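Local atomic coordinates of hypothetical protein yibA (Escherichia coli, PDB entry 1OYZ), a protein that is of unknown function, possibly an oxidoreductase, and is built largely of paired helices that include HEAT repeats. Residues K233-V237 and Y262-D266. Numbering follows the deposited sequence.
Sequences KKNTV and YKFDD
Two interhelical loops of a helical-hairpin array, consistent with a HEAT-type alpha-solenoid, approach each other on the surface near the C-terminal end of the chain: 233-237 joins helices 225-232 and 239-248, and segment 262-266 joins helices 254-261 and 268-277. Neither has regular secondary structure. Phi/psi run from -71/159° at K234 through -68/-41° at N235 to -114/147° at V237, and from -95/-32° at K263 to -115/133° at F264. The nearest CA atoms, of N235 and K263, are 8.9 Å apart, so side chains of 262-266 bridge the gap; the buried area sums to 177 Å².

The polar part rests on K263, whose CA-to-CB bond points toward 233-237 and whose four chi angles are all t. This extended chain brings K263 NZ to 3.4 Å from K234 O, a weak hydrogen bond, and to 3.5 Å from K233 O. A water bridges the bonded pair, donating to K234 O at 2.6 Å and accepting from K263 NZ at 2.9 Å. K234 NZ forms a salt bridge with E231.

The ring of F264 (chi1 m, chi2 -90°) meets one apolar group, V237 CG2, 3.7 Å from F264 CZ, and two backbone oxygens: N235 O, 3.6 Å from F264 CE1, and K234 O at the ring edge, 4.2 Å from F264 CZ.

One ammonium group bonded weakly to a single carbonyl and linked to it again through water, beside a single Phe-Val contact, implies a modest, solvent-accessible junction between successive helical hairpins.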
# COMPACT_ATOMS: atom_id res chain seq x y z
N LYS A 233 2.78 -23.80 -17.15
CA LYS A 233 3.56 -24.44 -18.21
C LYS A 233 4.78 -23.66 -18.66
O LYS A 233 5.54 -24.09 -19.53
CB LYS A 233 2.68 -24.75 -19.42
CG LYS A 233 1.60 -25.78 -19.12
CD LYS A 233 0.79 -26.08 -20.36
CE LYS A 233 -0.11 -27.30 -20.15
NZ LYS A 233 -0.64 -27.75 -21.48
N LYS A 234 4.99 -22.49 -18.07
CA LYS A 234 6.13 -21.69 -18.45
C LYS A 234 7.45 -22.30 -17.96
O LYS A 234 7.49 -23.13 -17.05
CB LYS A 234 5.94 -20.27 -17.93
CG LYS A 234 4.74 -19.59 -18.60
CD LYS A 234 4.55 -18.16 -18.13
CE LYS A 234 3.53 -17.43 -18.98
NZ LYS A 234 3.33 -16.04 -18.48
N ASN A 235 8.52 -21.89 -18.62
CA ASN A 235 9.86 -22.34 -18.31
C ASN A 235 10.25 -21.78 -16.93
O ASN A 235 10.86 -22.46 -16.11
CB ASN A 235 10.81 -21.84 -19.38
CG ASN A 235 12.01 -22.72 -19.53
OD1 ASN A 235 11.89 -23.86 -19.99
ND2 ASN A 235 13.18 -22.22 -19.13
N THR A 236 9.88 -20.52 -16.72
CA THR A 236 10.09 -19.82 -15.45
C THR A 236 8.68 -19.63 -14.89
O THR A 236 7.85 -18.96 -15.51
CB THR A 236 10.71 -18.41 -15.67
OG1 THR A 236 11.97 -18.53 -16.33
CG2 THR A 236 10.88 -17.71 -14.34
N VAL A 237 8.40 -20.22 -13.74
CA VAL A 237 7.08 -20.16 -13.12
C VAL A 237 7.12 -19.38 -11.81
O VAL A 237 8.13 -19.43 -11.10
CB VAL A 237 6.55 -21.61 -12.83
CG1 VAL A 237 5.21 -21.57 -12.08
CG2 VAL A 237 6.42 -22.39 -14.16
N TYR A 262 9.42 -33.20 -12.00
CA TYR A 262 10.66 -33.62 -12.67
C TYR A 262 11.30 -32.50 -13.46
O TYR A 262 12.38 -32.68 -14.04
CB TYR A 262 10.38 -34.79 -13.62
CG TYR A 262 9.57 -35.91 -12.98
CD1 TYR A 262 8.18 -35.81 -12.88
CD2 TYR A 262 10.20 -37.02 -12.43
CE1 TYR A 262 7.43 -36.81 -12.23
CE2 TYR A 262 9.47 -38.02 -11.78
CZ TYR A 262 8.09 -37.90 -11.68
OH TYR A 262 7.37 -38.86 -11.02
N LYS A 263 10.65 -31.35 -13.47
CA LYS A 263 11.11 -30.19 -14.22
C LYS A 263 11.94 -29.18 -13.42
O LYS A 263 12.83 -28.55 -13.96
CB LYS A 263 9.89 -29.49 -14.84
CG LYS A 263 10.20 -28.36 -15.80
CD LYS A 263 8.91 -27.81 -16.44
CE LYS A 263 9.24 -26.69 -17.43
NZ LYS A 263 8.06 -26.22 -18.23
N PHE A 264 11.65 -29.04 -12.14
CA PHE A 264 12.36 -28.06 -11.29
C PHE A 264 13.18 -28.76 -10.20
O PHE A 264 12.68 -29.64 -9.50
CB PHE A 264 11.33 -27.12 -10.67
CG PHE A 264 10.53 -26.33 -11.69
CD1 PHE A 264 10.98 -25.09 -12.15
CD2 PHE A 264 9.36 -26.85 -12.23
CE1 PHE A 264 10.27 -24.38 -13.11
CE2 PHE A 264 8.65 -26.15 -13.19
CZ PHE A 264 9.10 -24.91 -13.64
N ASP A 265 14.43 -28.34 -10.03
CA ASP A 265 15.29 -28.96 -9.03
C ASP A 265 14.68 -29.01 -7.64
O ASP A 265 14.71 -30.04 -6.99
CB ASP A 265 16.65 -28.27 -9.00
CG ASP A 265 17.47 -28.57 -10.24
OD1 ASP A 265 17.65 -29.76 -10.54
OD2 ASP A 265 17.93 -27.61 -10.91
N ASP A 266 14.12 -27.90 -7.18
CA ASP A 266 13.48 -27.88 -5.87
C ASP A 266 11.97 -27.90 -6.07
O ASP A 266 11.34 -26.85 -6.20
CB ASP A 266 13.85 -26.62 -5.12
CG ASP A 266 13.65 -25.39 -5.96
OD1 ASP A 266 13.59 -24.28 -5.39
OD2 ASP A 266 13.54 -25.54 -7.21
O HOH W 1 6.57 -25.22 -15.91